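Long-range contacts in MaoC-like dehydratase (Phytophthora Capsici, PDB 3KH8), which probably acts as a hot-dog-fold lyase that adds or removes water across a carbon-carbon double bond, perhaps in acyl-thioester substrates as in hydratase 2 relatives: residues A52-L60 with P135-L143; P197-R205 with W296-Q306. One frame throughout, in Å; residues are numbered along the deposited sequence.

In the fold
Contact 1 comes first along the chain and is closed before contact 2 begins. It pairs strand 48-54 with the start of strand 141-154 in the hydratase 2 N-terminal family region. Contact 2 lies in the MaoC-like region, where the loop between strands 192-193 and 209-214 packs on strands 290-297 and 302-309. Their centres are about 31 Å apart and their nearest atoms about 15 Å, so they do not touch, yet both reach the same large antiparallel sheet. This is consistent with two hot-dog units joined in one chain, as in eukaryotic hydratase 2 enzymes. Contact 1 also borders the second subunit, whereas contact 2 meets no other chain of the assembly.

Contact 1: residues A52-L60 with P135-L143; sequences ATYNQRDLL and PLDPSGGTL
Y54 lies with its ring across the backbone of G141, on the same face of the sheet as A52 and L143. A52-L143 and Y54-G141 are antiparallel hydrogen-bonded pairs flanking the non-hydrogen-bonded pair T53-T142. From CB, a chi1 of 66° sets CG between the backbone N and the carbonyl carbon, turning the ring over the opposing strand. Y54 CD2 comes 3.5 Å from G141 O, and G141 N sits 3.4 Å above the Y54 ring plane, offset toward the rim; with no side chain at G141, the ring can lie directly against the peptide. Farther out, Y54 CE1 rests 3.5 Å from G140 CA, while L136 CB packs obliquely against CZ and OH. At the ring edge, Y54 OH donates to D137 O at 2.7 Å. D137 O also accepts from G140 N, closing a type I turn, D137 to G140. On the opposite face T53 OG1 and T142 OG1 are hydrogen-bonded at 3.1 Å, and Q96 holds T53 OG1 as well. Past the strand, Q56 NE2 donates to P138 O (3.1 Å) from above the carbonyl plane, while one water joins Q56 N to S139 O. N55 and D58 form a capping box that starts helix 56-65; its R57 and D58 make intersubunit salt bridges, to D58 and R57 of the second subunit. The whole is an antiparallel strand pair leading into a capped helix, within a hot-dog domain.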
loop_
_atom_site.group_PDB
_atom_site.type_symbol
_atom_site.label_atom_id
_atom_site.label_comp_id
_atom_site.label_asym_id
_atom_site.label_seq_id
_atom_site.Cartn_x
_atom_site.Cartn_y
_atom_site.Cartn_z
ATOM N N ALA A 52 -10.888 -15.975 7.926
ATOM C CA ALA A 52 -10.025 -14.969 7.318
ATOM C C ALA A 52 -10.333 -14.858 5.834
ATOM O O ALA A 52 -10.537 -15.866 5.149
ATOM C CB ALA A 52 -8.558 -15.306 7.543
ATOM N N THR A 53 -10.372 -13.624 5.348
ATOM C CA THR A 53 -10.694 -13.343 3.956
ATOM C C THR A 53 -9.713 -12.313 3.411
ATOM O O THR A 53 -9.387 -11.337 4.087
ATOM C CB THR A 53 -12.157 -12.842 3.823
ATOM O OG1 THR A 53 -13.049 -13.880 4.250
ATOM C CG2 THR A 53 -12.496 -12.458 2.384
ATOM N N TYR A 54 -9.229 -12.562 2.199
ATOM C CA TYR A 54 -8.353 -11.636 1.489
ATOM C C TYR A 54 -8.855 -11.526 0.054
ATOM O O TYR A 54 -9.419 -12.484 -0.484
ATOM C CB TYR A 54 -6.901 -12.151 1.492
ATOM C CG TYR A 54 -6.721 -13.433 0.702
ATOM C CD1 TYR A 54 -6.289 -13.408 -0.628
ATOM C CD2 TYR A 54 -7.010 -14.671 1.276
ATOM C CE1 TYR A 54 -6.145 -14.579 -1.356
ATOM C CE2 TYR A 54 -6.868 -15.845 0.555
ATOM C CZ TYR A 54 -6.441 -15.795 -0.756
ATOM O OH TYR A 54 -6.309 -16.967 -1.466
ATOM N N ASN A 55 -8.658 -10.363 -0.561
ATOM C CA ASN A 55 -8.878 -10.233 -2.002
ATOM C C ASN A 55 -7.563 -9.985 -2.744
ATOM O O ASN A 55 -6.505 -9.900 -2.115
ATOM C CB ASN A 55 -9.972 -9.193 -2.337
ATOM C CG ASN A 55 -9.642 -7.776 -1.867
ATOM O OD1 ASN A 55 -8.484 -7.365 -1.812
ATOM N ND2 ASN A 55 -10.685 -7.013 -1.547
ATOM N N GLN A 56 -7.627 -9.901 -4.074
ATOM C CA GLN A 56 -6.443 -9.637 -4.890
ATOM C C GLN A 56 -5.709 -8.375 -4.461
ATOM O O GLN A 56 -4.481 -8.361 -4.377
ATOM C CB GLN A 56 -6.816 -9.493 -6.361
ATOM C CG GLN A 56 -6.967 -10.787 -7.091
ATOM C CD GLN A 56 -6.739 -10.629 -8.573
ATOM O OE1 GLN A 56 -7.102 -9.608 -9.164
ATOM N NE2 GLN A 56 -6.124 -11.634 -9.183
ATOM N N ARG A 57 -6.470 -7.315 -4.209
ATOM C CA ARG A 57 -5.898 -6.034 -3.803
ATOM C C ARG A 57 -5.080 -6.161 -2.510
ATOM O O ARG A 57 -4.021 -5.547 -2.392
ATOM C CB ARG A 57 -7.002 -4.983 -3.668
ATOM C CG ARG A 57 -6.536 -3.587 -3.296
ATOM C CD ARG A 57 -7.704 -2.629 -3.368
ATOM N NE ARG A 57 -7.363 -1.273 -2.954
ATOM C CZ ARG A 57 -7.862 -0.677 -1.876
ATOM N NH1 ARG A 57 -8.730 -1.320 -1.100
ATOM N NH2 ARG A 57 -7.510 0.567 -1.576
ATOM N N ASP A 58 -5.557 -6.968 -1.560
ATOM C CA ASP A 58 -4.796 -7.246 -0.334
ATOM C C ASP A 58 -3.435 -7.873 -0.642
ATOM O O ASP A 58 -2.449 -7.569 0.024
ATOM C CB ASP A 58 -5.581 -8.158 0.622
ATOM C CG ASP A 58 -6.885 -7.534 1.098
ATOM O OD1 ASP A 58 -6.895 -6.335 1.457
ATOM O OD2 ASP A 58 -7.905 -8.260 1.122
ATOM N N LEU A 59 -3.398 -8.758 -1.638
ATOM C CA LEU A 59 -2.153 -9.408 -2.054
ATOM C C LEU A 59 -1.153 -8.404 -2.629
ATOM O O LEU A 59 0.040 -8.450 -2.301
ATOM C CB LEU A 59 -2.430 -10.525 -3.073
ATOM C CG LEU A 59 -3.308 -11.714 -2.652
ATOM C CD1 LEU A 59 -3.464 -12.698 -3.811
ATOM C CD2 LEU A 59 -2.754 -12.423 -1.432
ATOM N N LEU A 60 -1.648 -7.499 -3.473
ATOM C CA LEU A 60 -0.834 -6.418 -4.031
ATOM C C LEU A 60 -0.313 -5.479 -2.944
ATOM O O LEU A 60 0.858 -5.098 -2.961
ATOM C CB LEU A 60 -1.624 -5.629 -5.088
ATOM C CG LEU A 60 -2.174 -6.406 -6.297
ATOM C CD1 LEU A 60 -2.992 -5.508 -7.222
ATOM C CD2 LEU A 60 -1.054 -7.065 -7.083
ATOM N N PRO A 135 -0.408 -23.270 -1.970
ATOM C CA PRO A 135 -0.372 -21.819 -2.171
ATOM C C PRO A 135 -1.783 -21.229 -2.173
ATOM O O PRO A 135 -2.748 -21.923 -2.512
ATOM C CB PRO A 135 0.279 -21.668 -3.552
ATOM C CG PRO A 135 1.010 -22.962 -3.779
ATOM C CD PRO A 135 0.148 -23.996 -3.126
ATOM N N LEU A 136 -1.899 -19.969 -1.764
ATOM C CA LEU A 136 -3.187 -19.287 -1.746
ATOM C C LEU A 136 -3.699 -19.036 -3.159
ATOM O O LEU A 136 -2.913 -18.793 -4.075
ATOM C CB LEU A 136 -3.084 -17.960 -0.986
ATOM C CG LEU A 136 -2.775 -18.005 0.512
ATOM C CD1 LEU A 136 -2.480 -16.600 1.019
ATOM C CD2 LEU A 136 -3.912 -18.643 1.305
ATOM N N ASP A 137 -5.020 -19.108 -3.322
ATOM C CA ASP A 137 -5.689 -18.731 -4.566
ATOM C C ASP A 137 -5.409 -17.247 -4.823
ATOM O O ASP A 137 -5.798 -16.402 -4.017
ATOM C CB ASP A 137 -7.198 -18.983 -4.434
ATOM C CG ASP A 137 -7.961 -18.785 -5.741
ATOM O OD1 ASP A 137 -7.465 -18.107 -6.670
ATOM O OD2 ASP A 137 -9.088 -19.314 -5.831
ATOM N N PRO A 138 -4.719 -16.925 -5.935
ATOM C CA PRO A 138 -4.356 -15.524 -6.180
ATOM C C PRO A 138 -5.522 -14.621 -6.608
ATOM O O PRO A 138 -5.340 -13.411 -6.727
ATOM C CB PRO A 138 -3.302 -15.619 -7.290
ATOM C CG PRO A 138 -3.568 -16.911 -7.970
ATOM C CD PRO A 138 -4.156 -17.835 -6.951
ATOM N N SER A 139 -6.705 -15.202 -6.813
ATOM C CA SER A 139 -7.900 -14.414 -7.137
ATOM C C SER A 139 -8.678 -13.991 -5.884
ATOM O O SER A 139 -9.718 -13.336 -5.978
ATOM C CB SER A 139 -8.806 -15.184 -8.104
ATOM O OG SER A 139 -9.426 -16.280 -7.451
ATOM N N GLY A 140 -8.163 -14.355 -4.711
ATOM C CA GLY A 140 -8.858 -14.089 -3.454
ATOM C C GLY A 140 -9.336 -15.386 -2.832
ATOM O O GLY A 140 -9.350 -16.425 -3.493
ATOM N N GLY A 141 -9.716 -15.333 -1.560
ATOM C CA GLY A 141 -10.165 -16.532 -0.865
ATOM C C GLY A 141 -10.646 -16.308 0.552
ATOM O O GLY A 141 -10.413 -15.260 1.150
ATOM N N THR A 142 -11.324 -17.318 1.079
ATOM C CA THR A 142 -11.812 -17.311 2.444
ATOM C C THR A 142 -11.328 -18.593 3.111
ATOM O O THR A 142 -11.466 -19.681 2.555
ATOM C CB THR A 142 -13.357 -17.208 2.485
ATOM O OG1 THR A 142 -13.757 -15.913 2.024
ATOM C CG2 THR A 142 -13.885 -17.408 3.897
ATOM N N LEU A 143 -10.750 -18.447 4.298
ATOM C CA LEU A 143 -10.142 -19.566 5.004
ATOM C C LEU A 143 -10.664 -19.670 6.422
ATOM O O LEU A 143 -11.038 -18.666 7.029
ATOM C CB LEU A 143 -8.617 -19.408 5.041
ATOM C CG LEU A 143 -7.849 -19.275 3.722
ATOM C CD1 LEU A 143 -6.438 -18.806 4.000
ATOM C CD2 LEU A 143 -7.835 -20.588 2.942
HETATM O O HOH W 1 -10.187 -10.907 -5.118
#

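Contact 2: residues P197-R205 with W296-Q306; sequences PARVQIPKR and WQEGSGKVLFQ
I202, P203 and R205 form a loop-on-sheet contact with W296, E298 and L304, in which the extended 197-205 segment lies against the end of a hairpin in the MaoC-like region. The W296 indole is the main surface. I202 CG2 stands over the W296 six-membered ring, 3.9 Å from the centroid, and P203 CD lies over the five-membered ring on the same face, both as CH-pi contacts. At the indole edge W296 NE1 donates in the ring plane to R205 O (2.8 Å), approaching well above the carbonyl plane. R205 then runs back past the CD1 edge of the indole, its CG between backbone N and carbonyl carbon (chi1 60°), until W296 CD1 sits over the centre of the guanidinium, the two planes 83° apart. There R205 NH2 makes a salt bridge to E298 OE2 at 2.9 Å, its N-H pointing almost straight at the oxygen and the carboxylate almost coplanar, while D208 takes NH1. L304 meets the loop with both methyls: L304 CD2 reaches V200 CG1 tip to tip at 3.9 Å, and CD1 lies against Q201 O and P203 CD. Whereas L304 faces the loop, V303 and F305 pack against helix 251-266, and strand 302-309 runs between strands 290-297 and 314-324.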
loop_
_atom_site.group_PDB
_atom_site.type_symbol
_atom_site.label_atom_id
_atom_site.label_comp_id
_atom_site.label_asym_id
_atom_site.label_seq_id
_atom_site.Cartn_x
_atom_site.Cartn_y
_atom_site.Cartn_z
ATOM N N PRO A 197 11.616 -28.686 16.917
ATOM C CA PRO A 197 12.573 -29.089 15.890
ATOM C C PRO A 197 14.003 -28.718 16.290
ATOM O O PRO A 197 14.202 -27.911 17.202
ATOM C CB PRO A 197 12.137 -28.277 14.661
ATOM C CG PRO A 197 11.432 -27.100 15.213
ATOM C CD PRO A 197 10.743 -27.590 16.454
ATOM N N ALA A 198 14.980 -29.313 15.611
ATOM C CA ALA A 198 16.394 -29.051 15.877
ATOM C C ALA A 198 16.716 -27.564 15.783
ATOM O O ALA A 198 16.197 -26.860 14.907
ATOM C CB ALA A 198 17.265 -29.841 14.916
ATOM N N ARG A 199 17.563 -27.095 16.697
ATOM C CA ARG A 199 18.071 -25.726 16.666
ATOM C C ARG A 199 18.882 -25.500 15.397
ATOM O O ARG A 199 19.736 -26.315 15.045
ATOM C CB ARG A 199 18.931 -25.442 17.903
ATOM C CG ARG A 199 19.797 -24.181 17.800
ATOM C CD ARG A 199 20.434 -23.805 19.137
ATOM N NE ARG A 199 19.436 -23.442 20.142
ATOM C CZ ARG A 199 18.755 -22.298 20.160
ATOM N NH1 ARG A 199 18.948 -21.377 19.221
ATOM N NH2 ARG A 199 17.871 -22.074 21.123
ATOM N N VAL A 200 18.597 -24.398 14.712
ATOM C CA VAL A 200 19.311 -24.045 13.492
ATOM C C VAL A 200 20.727 -23.562 13.813
ATOM O O VAL A 200 20.919 -22.613 14.577
ATOM C CB VAL A 200 18.537 -22.987 12.664
ATOM C CG1 VAL A 200 19.357 -22.523 11.462
ATOM C CG2 VAL A 200 17.197 -23.553 12.214
ATOM N N GLN A 201 21.711 -24.242 13.238
ATOM C CA GLN A 201 23.104 -23.838 13.374
ATOM C C GLN A 201 23.544 -23.151 12.087
ATOM O O GLN A 201 23.696 -23.794 11.053
ATOM C CB GLN A 201 23.992 -25.045 13.708
ATOM C CG GLN A 201 23.643 -25.692 15.049
ATOM C CD GLN A 201 24.418 -26.971 15.353
ATOM O OE1 GLN A 201 25.412 -27.298 14.700
ATOM N NE2 GLN A 201 23.961 -27.695 16.363
ATOM N N ILE A 202 23.709 -21.833 12.153
ATOM C CA ILE A 202 24.187 -21.058 11.009
ATOM C C ILE A 202 25.648 -21.444 10.738
ATOM O O ILE A 202 26.478 -21.386 11.648
ATOM C CB ILE A 202 24.046 -19.526 11.250
ATOM C CG1 ILE A 202 22.568 -19.112 11.402
ATOM C CG2 ILE A 202 24.765 -18.713 10.161
ATOM C CD1 ILE A 202 21.645 -19.484 10.237
ATOM N N PRO A 203 25.955 -21.865 9.495
ATOM C CA PRO A 203 27.314 -22.305 9.156
ATOM C C PRO A 203 28.339 -21.188 9.318
ATOM O O PRO A 203 28.016 -20.019 9.116
ATOM C CB PRO A 203 27.198 -22.719 7.684
ATOM C CG PRO A 203 25.744 -23.001 7.475
ATOM C CD PRO A 203 25.032 -22.015 8.353
ATOM N N LYS A 204 29.562 -21.557 9.690
ATOM C CA LYS A 204 30.631 -20.585 9.926
ATOM C C LYS A 204 31.308 -20.148 8.629
ATOM O O LYS A 204 31.971 -19.110 8.576
ATOM C CB LYS A 204 31.655 -21.146 10.917
ATOM C CG LYS A 204 31.106 -21.350 12.334
ATOM C CD LYS A 204 30.632 -20.033 12.943
ATOM C CE LYS A 204 30.058 -20.220 14.338
ATOM N NZ LYS A 204 29.686 -18.903 14.935
ATOM N N ARG A 205 31.122 -20.941 7.582
ATOM C CA ARG A 205 31.653 -20.623 6.263
ATOM C C ARG A 205 31.015 -19.353 5.683
ATOM O O ARG A 205 29.974 -18.887 6.158
ATOM C CB ARG A 205 31.453 -21.812 5.316
ATOM C CG ARG A 205 29.991 -22.214 5.104
ATOM C CD ARG A 205 29.879 -23.630 4.551
ATOM N NE ARG A 205 28.511 -23.976 4.163
ATOM C CZ ARG A 205 27.958 -23.624 3.007
ATOM N NH1 ARG A 205 28.654 -22.912 2.134
ATOM N NH2 ARG A 205 26.711 -23.979 2.722
ATOM N N TRP A 296 22.914 -19.781 2.891
ATOM C CA TRP A 296 23.783 -20.955 2.837
ATOM C C TRP A 296 23.003 -22.154 2.295
ATOM O O TRP A 296 22.055 -22.628 2.929
ATOM C CB TRP A 296 24.319 -21.300 4.230
ATOM C CG TRP A 296 25.326 -20.341 4.817
ATOM C CD1 TRP A 296 26.691 -20.434 4.734
ATOM C CD2 TRP A 296 25.052 -19.180 5.615
ATOM N NE1 TRP A 296 27.280 -19.394 5.416
ATOM C CE2 TRP A 296 26.300 -18.609 5.965
ATOM C CE3 TRP A 296 23.875 -18.557 6.060
ATOM C CZ2 TRP A 296 26.404 -17.449 6.744
ATOM C CZ3 TRP A 296 23.979 -17.400 6.831
ATOM C CH2 TRP A 296 25.236 -16.858 7.163
ATOM N N GLN A 297 23.403 -22.622 1.116
ATOM C CA GLN A 297 22.853 -23.841 0.525
ATOM C C GLN A 297 23.366 -25.047 1.307
ATOM O O GLN A 297 24.576 -25.233 1.452
ATOM C CB GLN A 297 23.254 -23.932 -0.958
ATOM C CG GLN A 297 22.873 -25.237 -1.673
ATOM C CD GLN A 297 21.378 -25.394 -1.884
ATOM O OE1 GLN A 297 20.717 -26.160 -1.181
ATOM N NE2 GLN A 297 20.835 -24.662 -2.848
ATOM N N GLU A 298 22.445 -25.851 1.831
ATOM C CA GLU A 298 22.818 -27.049 2.582
ATOM C C GLU A 298 22.449 -28.340 1.850
ATOM O O GLU A 298 22.678 -29.437 2.358
ATOM C CB GLU A 298 22.225 -27.022 3.995
ATOM C CG GLU A 298 22.800 -25.924 4.886
ATOM C CD GLU A 298 24.258 -26.152 5.240
ATOM O OE1 GLU A 298 24.531 -26.980 6.134
ATOM O OE2 GLU A 298 25.131 -25.494 4.639
ATOM N N GLY A 299 21.890 -28.202 0.653
ATOM C CA GLY A 299 21.487 -29.352 -0.153
ATOM C C GLY A 299 20.178 -29.950 0.321
ATOM O O GLY A 299 19.659 -29.579 1.381
ATOM N N SER A 300 19.640 -30.873 -0.478
ATOM C CA SER A 300 18.375 -31.556 -0.181
ATOM C C SER A 300 17.196 -30.583 -0.010
ATOM O O SER A 300 16.227 -30.880 0.696
ATOM C CB SER A 300 18.521 -32.478 1.039
ATOM O OG SER A 300 19.594 -33.389 0.855
ATOM N N GLY A 301 17.290 -29.429 -0.668
ATOM C CA GLY A 301 16.233 -28.418 -0.635
ATOM C C GLY A 301 16.168 -27.628 0.658
ATOM O O GLY A 301 15.106 -27.121 1.021
ATOM N N LYS A 302 17.299 -27.520 1.355
ATOM C CA LYS A 302 17.356 -26.769 2.611
ATOM C C LYS A 302 18.363 -25.628 2.543
ATOM O O LYS A 302 19.519 -25.824 2.161
ATOM C CB LYS A 302 17.663 -27.692 3.798
ATOM C CG LYS A 302 17.511 -27.021 5.165
ATOM C CD LYS A 302 17.862 -27.951 6.324
ATOM C CE LYS A 302 19.370 -28.012 6.563
ATOM N NZ LYS A 302 19.688 -28.684 7.850
ATOM N N VAL A 303 17.908 -24.433 2.918
ATOM C CA VAL A 303 18.758 -23.247 2.941
ATOM C C VAL A 303 18.728 -22.600 4.317
ATOM O O VAL A 303 17.654 -22.314 4.864
ATOM C CB VAL A 303 18.341 -22.208 1.864
ATOM C CG1 VAL A 303 19.251 -20.974 1.900
ATOM C CG2 VAL A 303 18.358 -22.833 0.484
ATOM N N LEU A 304 19.911 -22.378 4.875
ATOM C CA LEU A 304 20.028 -21.645 6.123
ATOM C C LEU A 304 20.327 -20.187 5.800
ATOM O O LEU A 304 20.953 -19.886 4.776
ATOM C CB LEU A 304 21.087 -22.273 7.040
ATOM C CG LEU A 304 20.882 -23.759 7.386
ATOM C CD1 LEU A 304 21.925 -24.247 8.377
ATOM C CD2 LEU A 304 19.469 -24.054 7.920
ATOM N N PHE A 305 19.848 -19.280 6.646
ATOM C CA PHE A 305 19.971 -17.857 6.348
ATOM C C PHE A 305 19.896 -16.937 7.554
ATOM O O PHE A 305 19.414 -17.323 8.624
ATOM C CB PHE A 305 18.943 -17.431 5.290
ATOM C CG PHE A 305 17.525 -17.418 5.784
ATOM C CD1 PHE A 305 16.752 -18.571 5.744
ATOM C CD2 PHE A 305 16.962 -16.244 6.284
ATOM C CE1 PHE A 305 15.437 -18.560 6.194
ATOM C CE2 PHE A 305 15.648 -16.222 6.744
ATOM C CZ PHE A 305 14.882 -17.380 6.691
ATOM N N GLN A 306 20.395 -15.721 7.358
ATOM C CA GLN A 306 20.252 -14.632 8.309
ATOM C C GLN A 306 19.883 -13.371 7.544
ATOM O O GLN A 306 20.221 -13.236 6.366
ATOM C CB GLN A 306 21.568 -14.372 9.037
ATOM C CG GLN A 306 22.079 -15.498 9.929
ATOM C CD GLN A 306 23.407 -15.137 10.562
ATOM O OE1 GLN A 306 24.353 -14.764 9.869
ATOM N NE2 GLN A 306 23.478 -15.222 11.885
#